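Local coordinates for protein B-agarase (PDB 5Z6P) that probably hydrolyses the beta-glycosidic linkages of agarose as a family 50 glycoside hydrolase, with beta-galactosidase activity assigned to its wider family, at residues A[460-465]-A[536-541]; A[527-532]-A[575-580]; A[597-602]-A[616-621]. All coordinates share one frame; numbering follows the deposited sequence.

Contact 1. Residues A[460-465]-A[536-541]; sequences DQVSSG and CPTKAV
Asp460 and Val462 make the two touches that join strand 461-462 and the residue before it to the first turn of helix 537-550. The strand is half of a small two-stranded antiparallel sheet, in which Val462 pairs with Leu472 of strand 472-473. The contact illustrates how two segments can meet by packing while their polar bonds go to residues outside them.

The first touch sets a carboxylate against a proline ring. Asp460 OD2 lies 3.2 Å from Pro537 CD, and at 3.3 Å from Pro537 CG it is almost as close to the neighbouring methylene, so one oxygen straddles the CD–CG edge of the ring. With CG trans to the carbonyl carbon (chi1 -61°), the acid reaches out across the proline at about a right angle. Its other oxygen, OD1, is taken by a salt bridge to Arg479.

The second touch is apolar. Val462 CG1 meets Thr538 CB at 4.0 Å, the two branched side chains again crossing roughly perpendicularly, while Phe594 of helix 581-609 packs against both. Thr538 OG1 has its polar partner in Asp474.

Polar bonds do act within the helix start. Cys536 is the N-cap, and its SG accepts the backbone N of Lys539 at 3.6 Å with an N-H...S angle of 155°, a long but fairly straight capping bond.

Chemically, the cap is a soft thiol, and two acids, Asp460 and Asp474, lie near the same turn. Their charge would probably suit the helix dipole, although the nearest atoms to Asp460 OD2 in the helical segment are the proline carbons CD and CG.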
# COMPACT_ATOMS: atom_id res chain seq x y z
N ASP A 460 25.19 -9.44 -7.44
CA ASP A 460 24.43 -9.98 -8.56
C ASP A 460 22.94 -9.89 -8.27
O ASP A 460 22.51 -9.87 -7.12
CB ASP A 460 24.84 -11.44 -8.85
CG ASP A 460 26.32 -11.57 -9.24
OD1 ASP A 460 26.91 -10.58 -9.70
OD2 ASP A 460 26.91 -12.66 -9.08
N GLN A 461 22.14 -9.83 -9.33
CA GLN A 461 20.71 -9.68 -9.21
C GLN A 461 19.98 -10.63 -10.15
O GLN A 461 20.55 -11.09 -11.14
CB GLN A 461 20.28 -8.25 -9.52
CG GLN A 461 20.64 -7.26 -8.44
CD GLN A 461 20.28 -5.85 -8.84
OE1 GLN A 461 20.56 -5.44 -9.96
NE2 GLN A 461 19.65 -5.12 -7.95
N VAL A 462 18.72 -10.89 -9.84
CA VAL A 462 17.85 -11.58 -10.76
C VAL A 462 16.63 -10.71 -11.00
O VAL A 462 16.32 -9.84 -10.19
CB VAL A 462 17.41 -12.96 -10.24
CG1 VAL A 462 18.60 -13.88 -10.12
CG2 VAL A 462 16.78 -12.79 -8.92
N SER A 463 15.93 -10.96 -12.10
CA SER A 463 14.78 -10.16 -12.49
C SER A 463 13.70 -10.98 -13.18
O SER A 463 13.82 -12.20 -13.33
CB SER A 463 15.23 -9.03 -13.42
OG SER A 463 14.14 -8.25 -13.85
N SER A 464 12.65 -10.30 -13.63
CA SER A 464 11.64 -10.92 -14.47
C SER A 464 11.73 -10.44 -15.91
O SER A 464 11.00 -10.93 -16.77
CB SER A 464 10.24 -10.65 -13.94
OG SER A 464 10.03 -11.41 -12.79
N GLY A 465 12.62 -9.49 -16.16
CA GLY A 465 12.79 -8.94 -17.49
C GLY A 465 14.17 -8.34 -17.64
O GLY A 465 14.88 -8.17 -16.65
N CYS A 536 25.92 -15.56 -13.38
CA CYS A 536 24.68 -15.62 -12.65
C CYS A 536 24.65 -16.85 -11.74
O CYS A 536 24.34 -17.93 -12.20
CB CYS A 536 23.49 -15.65 -13.62
SG CYS A 536 21.92 -15.57 -12.84
N PRO A 537 25.00 -16.67 -10.46
CA PRO A 537 25.03 -17.77 -9.49
C PRO A 537 23.68 -18.50 -9.36
O PRO A 537 23.69 -19.72 -9.28
CB PRO A 537 25.40 -17.07 -8.17
CG PRO A 537 26.09 -15.82 -8.58
CD PRO A 537 25.50 -15.41 -9.89
N THR A 538 22.56 -17.79 -9.33
CA THR A 538 21.27 -18.46 -9.24
C THR A 538 21.00 -19.37 -10.47
O THR A 538 20.47 -20.46 -10.32
CB THR A 538 20.10 -17.43 -9.05
OG1 THR A 538 20.14 -16.91 -7.71
CG2 THR A 538 18.76 -18.09 -9.25
N LYS A 539 21.35 -18.91 -11.67
CA LYS A 539 21.23 -19.74 -12.86
C LYS A 539 22.03 -21.04 -12.71
O LYS A 539 21.53 -22.11 -13.06
CB LYS A 539 21.69 -18.98 -14.12
CG LYS A 539 21.70 -19.82 -15.38
CD LYS A 539 20.35 -20.43 -15.66
CE LYS A 539 20.38 -21.37 -16.84
NZ LYS A 539 20.52 -20.67 -18.16
N ALA A 540 23.25 -20.95 -12.19
CA ALA A 540 24.06 -22.15 -11.93
C ALA A 540 23.31 -23.12 -11.01
O ALA A 540 23.27 -24.33 -11.26
CB ALA A 540 25.39 -21.79 -11.33
N VAL A 541 22.73 -22.57 -9.94
CA VAL A 541 21.93 -23.35 -9.02
C VAL A 541 20.74 -23.99 -9.75
O VAL A 541 20.46 -25.16 -9.55
CB VAL A 541 21.40 -22.49 -7.84
CG1 VAL A 541 20.40 -23.28 -6.99
CG2 VAL A 541 22.55 -22.01 -6.99

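Contact 2. Residues A[527-532]-A[575-580]; sequences HTLGRS and KGLTHN
Lys575, early in the loop between helices 567-572 and 581-609, lays its aliphatic chain along Gly530 of helix 523-530. The CA atoms of Lys575 and Gly530 are 5.0 Å apart, a closeness that the absence of a side chain on the glycine permits. Lys575 CG rests 3.9 Å from Gly530 CA. From there the chain stays extended to its end, which carries CE alongside the carbonyl, 3.6 Å from Gly530 O. It is therefore methylenes, and not the ammonium group, that do the touching. Just before this residue, Val574 shares a backbone hydrogen bond with Leu529.

Gly576 then turns the chain with a positive phi (68°), after which Leu577 faces back to the helix. Its CD1 methyl meets Leu529 CD1 at 4.0 Å, the two side chains crossing at about a right angle. This methyl pair has further cover: Leu529 also packs on Leu590 and Leu546, while Leu577 lies against Gln583 and Tyr587 of helix 581-609.

Farther on, His579 sets its ring over Leu577 O, and a hydrogen bond between His579 ND1 and Tyr587 OH ties it to helix 581-609. Asn580 caps that helix, its OD1 accepting Gln583 N, and its ND2 bonds to Ser559 O.

As an example of loop docking, the join divides its labour. A leucine pair, with Leu529 buried, supplies the apolar part, and an exposed lysine adds its hydrocarbon over a glycine. No hydrogen bond crosses between the segments; those nearby go to helix 581-609, Ser559 and Val574.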
# COMPACT_ATOMS: atom_id res chain seq x y z
N HIS A 527 13.04 -15.64 -16.73
CA HIS A 527 14.09 -14.72 -17.14
C HIS A 527 15.48 -15.25 -16.80
O HIS A 527 16.39 -15.20 -17.62
CB HIS A 527 13.90 -13.35 -16.49
CG HIS A 527 14.89 -12.33 -16.96
ND1 HIS A 527 16.05 -12.05 -16.28
CD2 HIS A 527 14.90 -11.54 -18.06
CE1 HIS A 527 16.73 -11.12 -16.94
NE2 HIS A 527 16.05 -10.81 -18.03
N THR A 528 15.64 -15.74 -15.58
CA THR A 528 16.92 -16.26 -15.13
C THR A 528 17.39 -17.46 -15.98
O THR A 528 18.57 -17.53 -16.32
CB THR A 528 16.86 -16.63 -13.64
OG1 THR A 528 16.60 -15.45 -12.87
CG2 THR A 528 18.16 -17.22 -13.19
N LEU A 529 16.49 -18.36 -16.33
CA LEU A 529 16.80 -19.45 -17.26
C LEU A 529 17.35 -18.92 -18.60
O LEU A 529 18.17 -19.56 -19.25
CB LEU A 529 15.57 -20.33 -17.52
CG LEU A 529 15.22 -21.35 -16.43
CD1 LEU A 529 13.88 -22.02 -16.70
CD2 LEU A 529 16.35 -22.37 -16.32
N GLY A 530 16.90 -17.73 -18.98
CA GLY A 530 17.37 -17.10 -20.19
C GLY A 530 18.80 -16.60 -20.09
O GLY A 530 19.43 -16.38 -21.10
N ARG A 531 19.31 -16.44 -18.86
CA ARG A 531 20.65 -15.91 -18.65
C ARG A 531 21.76 -16.97 -18.68
O ARG A 531 21.51 -18.17 -18.54
CB ARG A 531 20.69 -15.14 -17.34
CG ARG A 531 19.77 -13.92 -17.35
CD ARG A 531 19.72 -13.24 -16.01
NE ARG A 531 21.03 -12.77 -15.57
CZ ARG A 531 21.25 -12.27 -14.36
NH1 ARG A 531 20.25 -12.20 -13.50
NH2 ARG A 531 22.45 -11.86 -14.00
N SER A 532 22.99 -16.51 -18.85
CA SER A 532 24.13 -17.42 -18.82
C SER A 532 24.62 -17.68 -17.39
O SER A 532 24.72 -16.77 -16.57
CB SER A 532 25.26 -16.88 -19.69
OG SER A 532 25.47 -15.51 -19.42
N LYS A 575 15.66 -19.47 -24.03
CA LYS A 575 14.60 -18.48 -24.18
C LYS A 575 13.52 -19.05 -25.09
O LYS A 575 13.71 -20.07 -25.73
CB LYS A 575 15.15 -17.18 -24.76
CG LYS A 575 16.11 -16.45 -23.85
CD LYS A 575 16.67 -15.22 -24.52
CE LYS A 575 17.71 -14.56 -23.63
NZ LYS A 575 18.35 -13.38 -24.27
N GLY A 576 12.37 -18.37 -25.13
CA GLY A 576 11.29 -18.80 -25.99
C GLY A 576 10.67 -20.11 -25.55
O GLY A 576 10.19 -20.89 -26.38
N LEU A 577 10.67 -20.35 -24.24
CA LEU A 577 10.09 -21.56 -23.68
C LEU A 577 8.58 -21.51 -23.85
O LEU A 577 7.98 -20.44 -23.76
CB LEU A 577 10.46 -21.71 -22.20
CG LEU A 577 11.96 -21.83 -21.86
CD1 LEU A 577 12.16 -21.85 -20.36
CD2 LEU A 577 12.59 -23.05 -22.51
N THR A 578 7.97 -22.65 -24.11
CA THR A 578 6.54 -22.68 -24.40
C THR A 578 5.70 -22.69 -23.13
O THR A 578 4.50 -22.46 -23.18
CB THR A 578 6.17 -23.89 -25.28
OG1 THR A 578 6.27 -25.10 -24.52
CG2 THR A 578 7.11 -23.96 -26.48
N HIS A 579 6.34 -22.96 -22.00
CA HIS A 579 5.67 -23.00 -20.70
C HIS A 579 4.61 -24.10 -20.63
O HIS A 579 3.47 -23.83 -20.26
CB HIS A 579 5.01 -21.65 -20.38
CG HIS A 579 5.92 -20.46 -20.50
ND1 HIS A 579 7.30 -20.55 -20.38
CD2 HIS A 579 5.66 -19.16 -20.75
CE1 HIS A 579 7.83 -19.36 -20.54
NE2 HIS A 579 6.86 -18.49 -20.76
N ASN A 580 4.95 -25.35 -20.94
CA ASN A 580 3.97 -26.43 -20.80
C ASN A 580 3.81 -26.78 -19.33
O ASN A 580 4.41 -26.14 -18.48
CB ASN A 580 4.36 -27.67 -21.65
CG ASN A 580 5.76 -28.21 -21.33
OD1 ASN A 580 6.26 -28.08 -20.23
ND2 ASN A 580 6.37 -28.82 -22.33

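Contact 3. Residues A[597-602]-A[616-621]; sequences EYFRVV and LGCRFA
Phe599 is the bump of this contact, a ring that projects from helix 581-609 into the angle between Cys618 and Phe620 of the loop after strand 614-615. Although its CB does not point at the loop, a chi1 of -70° swings the ring round beside the backbone N, and its far end closes on the loop. Cys618 SG fits against the ring edge, 3.5 Å from Phe599 CZ and 3.6 Å from Phe599 CE1. The sulfur is 4.7 Å from the centroid of the Phe599 ring and 83° off its normal, a sulfur-aromatic contact made practically in the ring plane.

Phe620 approaches from the opposite direction and closes the other wall of the hollow. The CZ atoms of Phe599 and Phe620 meet at 3.8 Å, the rings set obliquely. Trp512 packs against both rings, and Ala633 of helix 627-634 touches both as well.

Tyr598 packs beside Phe599. One face of the Phe599 ring takes Tyr598 CD2, 3.6 Å above its centre, and Tyr598 OH is 4.1 Å from Cys618 CB. That OH has its polar partner in Asp507, so a hydrogen bond pins the far end of the tyrosine beside the cysteine.

In a (beta/alpha)8 barrel, the fold expected of this family, such packing holds an outer helix against the loop that follows a core strand. No hydrogen bond links the two segments; aromatic carbons, the tyrosine hydroxyl, and the CB and sulfur of Cys618 do the joining. Edge-on placement would let the polarisable sulfur face the slightly positive rim of Phe599, probably a mild electrostatic gain in addition to close, buried van der Waals packing.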
# COMPACT_ATOMS: atom_id res chain seq x y z
N GLU A 597 16.83 -19.60 -0.41
CA GLU A 597 18.18 -19.14 -0.10
C GLU A 597 18.21 -17.67 0.33
O GLU A 597 18.99 -17.32 1.18
CB GLU A 597 19.12 -19.34 -1.29
CG GLU A 597 20.59 -19.07 -0.98
CD GLU A 597 21.25 -20.13 -0.07
OE1 GLU A 597 20.59 -21.10 0.34
OE2 GLU A 597 22.45 -19.99 0.23
N TYR A 598 17.38 -16.81 -0.26
CA TYR A 598 17.29 -15.44 0.24
C TYR A 598 16.92 -15.48 1.74
O TYR A 598 17.58 -14.88 2.58
CB TYR A 598 16.27 -14.61 -0.54
CG TYR A 598 15.87 -13.30 0.14
CD1 TYR A 598 16.61 -12.13 -0.05
CD2 TYR A 598 14.76 -13.24 0.99
CE1 TYR A 598 16.24 -10.92 0.59
CE2 TYR A 598 14.39 -12.06 1.62
CZ TYR A 598 15.13 -10.91 1.42
OH TYR A 598 14.73 -9.76 2.08
N PHE A 599 15.86 -16.21 2.08
CA PHE A 599 15.39 -16.20 3.45
C PHE A 599 16.38 -16.89 4.38
O PHE A 599 16.51 -16.48 5.53
CB PHE A 599 14.00 -16.84 3.54
CG PHE A 599 12.91 -16.00 2.91
CD1 PHE A 599 12.54 -14.78 3.47
CD2 PHE A 599 12.25 -16.42 1.77
CE1 PHE A 599 11.54 -14.00 2.91
CE2 PHE A 599 11.26 -15.64 1.18
CZ PHE A 599 10.90 -14.41 1.77
N ARG A 600 17.10 -17.90 3.88
CA ARG A 600 18.10 -18.62 4.68
C ARG A 600 19.25 -17.70 5.05
O ARG A 600 19.69 -17.66 6.20
CB ARG A 600 18.63 -19.87 3.95
CG ARG A 600 19.56 -20.78 4.79
CD ARG A 600 20.12 -22.03 4.01
NE ARG A 600 21.27 -21.64 3.20
CZ ARG A 600 22.53 -21.66 3.61
NH1 ARG A 600 22.85 -22.11 4.81
NH2 ARG A 600 23.49 -21.25 2.79
N VAL A 601 19.76 -16.96 4.06
CA VAL A 601 20.92 -16.11 4.29
C VAL A 601 20.57 -14.98 5.26
O VAL A 601 21.29 -14.74 6.22
CB VAL A 601 21.50 -15.53 2.98
CG1 VAL A 601 22.54 -14.50 3.28
CG2 VAL A 601 22.09 -16.66 2.09
N VAL A 602 19.44 -14.32 5.03
CA VAL A 602 19.00 -13.25 5.92
C VAL A 602 18.78 -13.78 7.34
O VAL A 602 19.27 -13.20 8.28
CB VAL A 602 17.70 -12.57 5.44
CG1 VAL A 602 17.20 -11.57 6.50
CG2 VAL A 602 17.90 -11.88 4.09
N LEU A 616 10.95 -11.17 11.00
CA LEU A 616 9.55 -11.03 10.60
C LEU A 616 9.33 -11.04 9.10
O LEU A 616 8.25 -10.76 8.65
CB LEU A 616 8.96 -9.75 11.19
CG LEU A 616 9.13 -9.60 12.71
CD1 LEU A 616 8.71 -8.22 13.11
CD2 LEU A 616 8.35 -10.64 13.51
N GLY A 617 10.37 -11.37 8.33
CA GLY A 617 10.17 -11.53 6.90
C GLY A 617 10.32 -10.28 6.05
O GLY A 617 11.00 -9.34 6.44
N CYS A 618 9.69 -10.29 4.88
CA CYS A 618 9.95 -9.28 3.86
C CYS A 618 8.72 -8.53 3.37
O CYS A 618 8.78 -7.85 2.34
CB CYS A 618 10.63 -9.92 2.65
SG CYS A 618 9.64 -11.17 1.86
N ARG A 619 7.61 -8.69 4.07
CA ARG A 619 6.42 -7.91 3.83
C ARG A 619 5.93 -8.08 2.39
O ARG A 619 6.14 -7.21 1.54
CB ARG A 619 6.68 -6.42 4.13
CG ARG A 619 7.29 -6.20 5.53
CD ARG A 619 7.93 -4.82 5.69
NE ARG A 619 6.94 -3.76 5.61
CZ ARG A 619 6.13 -3.43 6.61
NH1 ARG A 619 6.23 -4.09 7.77
NH2 ARG A 619 5.25 -2.44 6.47
N PHE A 620 5.29 -9.23 2.14
CA PHE A 620 4.76 -9.57 0.81
C PHE A 620 3.64 -8.62 0.36
O PHE A 620 2.60 -8.54 1.00
CB PHE A 620 4.20 -11.00 0.80
CG PHE A 620 5.23 -12.09 0.99
CD1 PHE A 620 6.27 -12.25 0.08
CD2 PHE A 620 5.14 -12.97 2.05
CE1 PHE A 620 7.21 -13.28 0.24
CE2 PHE A 620 6.07 -14.01 2.22
CZ PHE A 620 7.10 -14.14 1.31
N ALA A 621 3.82 -7.93 -0.77
CA ALA A 621 2.68 -7.25 -1.39
C ALA A 621 1.82 -8.31 -2.07
O ALA A 621 2.32 -9.38 -2.41
CB ALA A 621 3.13 -6.21 -2.39

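In the fold
All three contacts draw on one region of the chain, with helix 581-609 as the common thread: it packs on Val462 and Thr538 in contact 1 and on Leu529 and Leu577 in contact 2, and supplies half of contact 3. Contacts 1 and 2 alternate along the sequence and touch, their centres about 12 Å apart; probable hydrogen bonds Gln461 O–Arg531 NH1 and Lys539 NZ–Arg531 O tie strand 461-462 and helix 537-550 to the end of segment 527-532. Contact 3 follows both in sequence and sits deeper, its centre about 17 Å from that of contact 1 and 25 Å from that of contact 2. The set thus runs from a peripheral helical outgrowth inward to the more central part of what is probably the catalytic domain.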